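Local coordinates for protein chloride intracellular channel Clic (Drosophila melanogaster, PDB 2YV7) that might insert into membranes and form chloride ion channels with pH-dependent activity, and may play a role in ethanol sensitivity, at residues Phe42-Phe47 with Thr218-Ala223; Arg186-Tyr191 with Gln225-His230. All blocks are in the same frame, centred on the assembly; numbering follows the deposited sequence.

Interaction 1. Residues Phe42-Phe47 with Thr218-Ala223; sequences FCQEYF and TQSCPA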
loop_
_atom_site.group_PDB
_atom_site.type_symbol
_atom_site.label_atom_id
_atom_site.label_comp_id
_atom_site.label_asym_id
_atom_site.label_seq_id
_atom_site.Cartn_x
_atom_site.Cartn_y
_atom_site.Cartn_z
ATOM N N PHE A 42 -1.906 -2.211 -5.264
ATOM C CA PHE A 42 -0.928 -3.292 -5.574
ATOM C C PHE A 42 0.461 -2.750 -5.781
ATOM O O PHE A 42 1.407 -3.252 -5.200
ATOM C CB PHE A 42 -1.382 -4.108 -6.762
ATOM C CG PHE A 42 -2.583 -4.892 -6.461
ATOM C CD1 PHE A 42 -2.483 -6.109 -5.777
ATOM C CD2 PHE A 42 -3.844 -4.345 -6.751
ATOM C CE1 PHE A 42 -3.615 -6.825 -5.426
ATOM C CE2 PHE A 42 -4.995 -5.031 -6.393
ATOM C CZ PHE A 42 -4.898 -6.266 -5.754
ATOM N N CYS A 43 0.589 -1.677 -6.562
ATOM C CA CYS A 43 1.900 -1.029 -6.694
ATOM C C CYS A 43 2.419 -0.656 -5.322
ATOM O O CYS A 43 3.566 -0.968 -5.010
ATOM C CB CYS A 43 1.778 0.228 -7.580
ATOM S SG CYS A 43 1.345 -0.171 -9.300
ATOM N N GLN A 44 1.607 -0.034 -4.432
ATOM C CA GLN A 44 2.191 0.407 -3.195
ATOM C C GLN A 44 2.614 -0.786 -2.307
ATOM O O GLN A 44 3.667 -0.768 -1.648
ATOM C CB GLN A 44 1.244 1.414 -2.451
ATOM C CG GLN A 44 2.072 2.060 -1.319
ATOM C CD GLN A 44 1.339 2.997 -0.358
ATOM O OE1 GLN A 44 0.190 3.334 -0.563
ATOM N NE2 GLN A 44 2.059 3.437 0.702
ATOM N N GLU A 45 1.779 -1.818 -2.299
ATOM C CA GLU A 45 2.029 -3.000 -1.473
ATOM C C GLU A 45 3.402 -3.634 -1.884
ATOM O O GLU A 45 4.231 -3.919 -1.036
ATOM C CB GLU A 45 0.916 -4.039 -1.634
ATOM C CG GLU A 45 1.278 -5.245 -0.777
ATOM C CD GLU A 45 0.231 -6.355 -0.739
ATOM O OE1 GLU A 45 -0.866 -6.152 -1.217
ATOM O OE2 GLU A 45 0.518 -7.470 -0.221
ATOM N N TYR A 46 3.585 -3.839 -3.163
ATOM C CA TYR A 46 4.817 -4.514 -3.662
ATOM C C TYR A 46 6.027 -3.568 -3.610
ATOM O O TYR A 46 7.138 -4.010 -3.326
ATOM C CB TYR A 46 4.614 -5.192 -5.034
ATOM C CG TYR A 46 3.432 -6.141 -5.063
ATOM C CD1 TYR A 46 3.044 -6.823 -3.897
ATOM C CD2 TYR A 46 2.618 -6.269 -6.200
ATOM C CE1 TYR A 46 1.914 -7.648 -3.866
ATOM C CE2 TYR A 46 1.508 -7.108 -6.179
ATOM C CZ TYR A 46 1.165 -7.782 -5.010
ATOM O OH TYR A 46 0.021 -8.584 -4.991
ATOM N N PHE A 47 5.816 -2.265 -3.815
ATOM C CA PHE A 47 6.860 -1.263 -3.581
ATOM C C PHE A 47 7.324 -1.410 -2.132
ATOM O O PHE A 47 8.492 -1.473 -1.828
ATOM C CB PHE A 47 6.226 0.120 -3.878
ATOM C CG PHE A 47 7.185 1.305 -3.959
ATOM C CD1 PHE A 47 8.386 1.374 -3.210
ATOM C CD2 PHE A 47 6.824 2.403 -4.729
ATOM C CE1 PHE A 47 9.226 2.523 -3.277
ATOM C CE2 PHE A 47 7.684 3.557 -4.818
ATOM C CZ PHE A 47 8.868 3.607 -4.070
ATOM N N THR A 218 6.571 5.873 3.575
ATOM C CA THR A 218 6.601 7.263 3.123
ATOM C C THR A 218 7.226 7.350 1.713
ATOM O O THR A 218 6.745 8.107 0.850
ATOM C CB THR A 218 7.370 8.172 4.123
ATOM O OG1 THR A 218 8.742 7.917 3.989
ATOM C CG2 THR A 218 7.024 7.947 5.574
ATOM N N GLN A 219 8.241 6.520 1.432
ATOM C CA GLN A 219 8.798 6.472 0.097
ATOM C C GLN A 219 7.798 5.988 -0.994
ATOM O O GLN A 219 7.911 6.360 -2.168
ATOM C CB GLN A 219 10.060 5.595 0.092
ATOM C CG GLN A 219 11.185 6.175 0.901
ATOM C CD GLN A 219 11.628 7.507 0.326
ATOM O OE1 GLN A 219 12.046 7.587 -0.835
ATOM N NE2 GLN A 219 11.471 8.569 1.105
ATOM N N SER A 220 6.808 5.158 -0.610
ATOM C CA SER A 220 5.955 4.571 -1.575
ATOM C C SER A 220 4.563 5.229 -1.598
ATOM O O SER A 220 3.730 4.945 -2.439
ATOM C CB SER A 220 5.811 3.071 -1.250
ATOM O OG SER A 220 4.987 2.952 -0.092
ATOM N N CYS A 221 4.338 6.124 -0.657
ATOM C CA CYS A 221 2.951 6.637 -0.450
ATOM C C CYS A 221 2.609 7.634 -1.498
ATOM O O CYS A 221 3.340 8.596 -1.663
ATOM C CB CYS A 221 2.830 7.244 0.927
ATOM S SG CYS A 221 1.087 7.706 1.261
ATOM N N PRO A 222 1.492 7.451 -2.209
ATOM C CA PRO A 222 1.191 8.542 -3.144
ATOM C C PRO A 222 0.687 9.804 -2.431
ATOM O O PRO A 222 0.154 9.715 -1.313
ATOM C CB PRO A 222 0.027 7.998 -3.961
ATOM C CG PRO A 222 -0.635 6.886 -3.125
ATOM C CD PRO A 222 0.433 6.417 -2.142
ATOM N N ALA A 223 0.833 10.960 -3.082
ATOM C CA ALA A 223 0.152 12.180 -2.584
ATOM C C ALA A 223 -1.393 12.079 -2.489
ATOM O O ALA A 223 -2.075 11.439 -3.308
ATOM C CB ALA A 223 0.552 13.370 -3.515
#
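Q44 and F47 of helix 41-55 close on S220, C221 and P222 at the interface of a GST fold, where the first helix of the thioredoxin-like N-terminal domain meets the all-helical C-terminal domain. S220 serves both partners, its CB meeting F47 and its OG meeting Q44. The CB sits over one face of the F47 ring, 3.6 Å from the centroid, in a CH-pi contact displaced toward the rim at CG. The ring reaches this place because CG lies anti to the backbone N (chi1 -169°); its far tip, CZ, ends 3.5 Å from the backbone O of Q219. Q44 also leaves helix 41-55 toward S220 and runs fully extended, which carries its carboxamide past the serine to the turn beyond. There Q44 NE2 donates to S220 OG at 3.1 Å with a bent N-H...O angle of 145°, the oxygen tilted 18° out of the amide plane. S220 OG stands between its own backbone N and carbonyl carbon, turned back to its own helix as well. The buried hydroxyl accepts from Q44 and is hydrogen-bonded to A216 O, its strongest partner, and F217 O, which should restrict its rotation. L25 and I27 of the inner strand 22-28 also touch F47, while P180 of helix 173-193 touches Q44. The Q44 side chain crosses that of P222 at about a right angle, with Q44 NE2 3.5 Å from C221 CA and Q44 OE1 3.5 Å from P222 CD.

Interaction 2. Residues Arg186-Tyr191 with Gln225-His230; sequences RVAGKY and QDIINH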
loop_
_atom_site.group_PDB
_atom_site.type_symbol
_atom_site.label_atom_id
_atom_site.label_comp_id
_atom_site.label_asym_id
_atom_site.label_seq_id
_atom_site.Cartn_x
_atom_site.Cartn_y
_atom_site.Cartn_z
ATOM N N ARG A 186 -8.353 6.954 4.909
ATOM C CA ARG A 186 -8.222 8.283 5.504
ATOM C C ARG A 186 -8.451 9.329 4.440
ATOM O O ARG A 186 -9.305 10.213 4.603
ATOM C CB ARG A 186 -6.847 8.515 6.137
ATOM C CG ARG A 186 -6.558 7.704 7.374
ATOM C CD ARG A 186 -5.389 8.306 8.117
ATOM N NE ARG A 186 -5.694 9.647 8.666
ATOM C CZ ARG A 186 -4.780 10.411 9.267
ATOM N NH1 ARG A 186 -3.475 10.049 9.369
ATOM N NH2 ARG A 186 -5.186 11.571 9.756
ATOM N N VAL A 187 -7.704 9.251 3.340
ATOM C CA VAL A 187 -7.726 10.377 2.362
ATOM C C VAL A 187 -9.023 10.450 1.565
ATOM O O VAL A 187 -9.669 11.513 1.494
ATOM C CB VAL A 187 -6.460 10.282 1.449
ATOM C CG1 VAL A 187 -6.525 11.298 0.337
ATOM C CG2 VAL A 187 -5.171 10.462 2.327
ATOM N N ALA A 188 -9.416 9.319 0.967
ATOM C CA ALA A 188 -10.574 9.314 0.104
ATOM C C ALA A 188 -11.840 9.317 0.969
ATOM O O ALA A 188 -12.808 9.934 0.617
ATOM C CB ALA A 188 -10.605 8.111 -0.789
ATOM N N GLY A 189 -11.833 8.549 2.056
ATOM C CA GLY A 189 -12.932 8.565 3.039
ATOM C C GLY A 189 -13.345 9.990 3.429
ATOM O O GLY A 189 -14.533 10.344 3.355
ATOM N N LYS A 190 -12.366 10.797 3.807
ATOM C CA LYS A 190 -12.622 12.161 4.298
ATOM C C LYS A 190 -13.067 13.040 3.146
ATOM O O LYS A 190 -14.125 13.716 3.203
ATOM C CB LYS A 190 -11.369 12.731 4.852
ATOM C CG LYS A 190 -11.560 14.079 5.462
ATOM C CD LYS A 190 -10.186 14.727 5.531
ATOM C CE LYS A 190 -10.081 15.466 6.794
ATOM N NZ LYS A 190 -10.833 14.655 7.815
ATOM N N TYR A 191 -12.316 12.979 2.037
ATOM C CA TYR A 191 -12.642 13.890 0.905
ATOM C C TYR A 191 -14.049 13.655 0.348
ATOM O O TYR A 191 -14.897 14.580 0.199
ATOM C CB TYR A 191 -11.611 13.701 -0.214
ATOM C CG TYR A 191 -11.837 14.590 -1.423
ATOM C CD1 TYR A 191 -12.707 14.212 -2.469
ATOM C CD2 TYR A 191 -11.248 15.832 -1.470
ATOM C CE1 TYR A 191 -12.933 15.058 -3.590
ATOM C CE2 TYR A 191 -11.428 16.646 -2.557
ATOM C CZ TYR A 191 -12.295 16.269 -3.591
ATOM O OH TYR A 191 -12.468 17.109 -4.648
ATOM N N GLN A 225 -3.615 14.166 -3.446
ATOM C CA GLN A 225 -4.264 14.558 -4.684
ATOM C C GLN A 225 -4.392 13.434 -5.672
ATOM O O GLN A 225 -5.349 13.366 -6.430
ATOM C CB GLN A 225 -3.453 15.734 -5.312
ATOM C CG GLN A 225 -3.469 17.049 -4.477
ATOM C CD GLN A 225 -2.637 17.056 -3.201
ATOM O OE1 GLN A 225 -1.619 16.363 -3.073
ATOM N NE2 GLN A 225 -3.009 17.942 -2.262
ATOM N N ASP A 226 -3.410 12.543 -5.692
ATOM C CA ASP A 226 -3.399 11.402 -6.558
ATOM C C ASP A 226 -4.356 10.318 -6.070
ATOM O O ASP A 226 -5.000 9.694 -6.867
ATOM C CB ASP A 226 -1.937 10.906 -6.683
ATOM C CG ASP A 226 -1.034 11.953 -7.390
ATOM O OD1 ASP A 226 -1.474 12.395 -8.464
ATOM O OD2 ASP A 226 0.016 12.353 -6.840
ATOM N N ILE A 227 -4.416 10.075 -4.759
ATOM C CA ILE A 227 -5.434 9.144 -4.225
ATOM C C ILE A 227 -6.833 9.658 -4.589
ATOM O O ILE A 227 -7.673 8.956 -5.178
ATOM C CB ILE A 227 -5.266 8.971 -2.661
ATOM C CG1 ILE A 227 -3.989 8.198 -2.337
ATOM C CG2 ILE A 227 -6.508 8.191 -2.107
ATOM C CD1 ILE A 227 -3.475 8.293 -0.878
ATOM N N ILE A 228 -7.092 10.937 -4.290
ATOM C CA ILE A 228 -8.384 11.539 -4.656
ATOM C C ILE A 228 -8.727 11.478 -6.157
ATOM O O ILE A 228 -9.825 11.064 -6.534
ATOM C CB ILE A 228 -8.386 13.031 -4.195
ATOM C CG1 ILE A 228 -8.272 13.042 -2.672
ATOM C CG2 ILE A 228 -9.616 13.781 -4.706
ATOM C CD1 ILE A 228 -8.160 14.507 -2.141
ATOM N N ASN A 229 -7.784 11.887 -7.004
ATOM C CA ASN A 229 -8.000 11.863 -8.447
ATOM C C ASN A 229 -8.317 10.431 -8.917
ATOM O O ASN A 229 -9.221 10.219 -9.739
ATOM C CB ASN A 229 -6.779 12.446 -9.177
ATOM C CG ASN A 229 -7.024 12.614 -10.679
ATOM O OD1 ASN A 229 -6.318 12.054 -11.517
ATOM N ND2 ASN A 229 -8.056 13.351 -11.011
ATOM N N HIS A 230 -7.588 9.458 -8.347
ATOM C CA HIS A 230 -7.808 8.038 -8.615
ATOM C C HIS A 230 -9.271 7.681 -8.478
ATOM O O HIS A 230 -9.868 7.145 -9.425
ATOM C CB HIS A 230 -6.899 7.238 -7.679
ATOM C CG HIS A 230 -7.002 5.751 -7.800
ATOM N ND1 HIS A 230 -6.145 5.004 -8.590
ATOM C CD2 HIS A 230 -7.790 4.859 -7.151
ATOM C CE1 HIS A 230 -6.427 3.719 -8.447
ATOM N NE2 HIS A 230 -7.419 3.604 -7.575
#
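Two helices of the all-helical C-terminal domain of the GST fold, 173-193 and 224-235, pack here through Y191, V187 and A188 against I228 and I227. The short segments cross at -61° with their axes 9.1 Å apart at closest approach; the backbones come nearest at A188 and I228, while A188 CB meets I227. I228 fits between V187 and the ring of Y191, one helical turn apart. Its CG2 lies over the centre of one Y191 face, 3.7 Å from the centroid and 9° off the normal, a well-centred CH-pi contact. I228 CG1 packs 3.9 Å from V187 CG1, and its terminal CD1 returns to the Y191 ring. The tyrosine can offer its face because CG is anti to the backbone N (chi1 -180°), which carries the ring across to I228, the two side chains crossing at about a right angle; its hydroxyl, at the outer end, is hydrogen-bonded to K232 NZ one turn beyond I228. I227 CG2 meets V187 CG1 at 4.0 Å and A188 CB at 4.3 Å, and I227 also touches Q183 and H184 of helix 173-193. No hydrogen bond joins the two segments, so the contact between them is apolar, moving from buried aliphatic packing at V187 to the exposed tyrosine, where the tip of the isoleucine, I228 CD1, stands 3.4 Å from Y191 CD2.

Overall arrangement
Interactions 1 and 2 lie about 14 Å apart, centre to centre, and their segments alternate along the chain: 42-47, 186-191, 218-223, 225-230. Helices 215-220 and 224-235 follow each other directly, so the turn between them leads from the domain interface of interaction 1 into the C-terminal helical packing of interaction 2. The two contacts touch where P222 CG meets I227 CG1 at 3.7 Å. Helix 173-193 serves both, lining interaction 1 through P180 and Q183 and supplying one side of interaction 2. Helix 41-55 belongs to the N-terminal domain thought to rearrange on membrane insertion; a rearrangement of that domain could disrupt interaction 1, whereas interaction 2 lies wholly within the C-terminal domain.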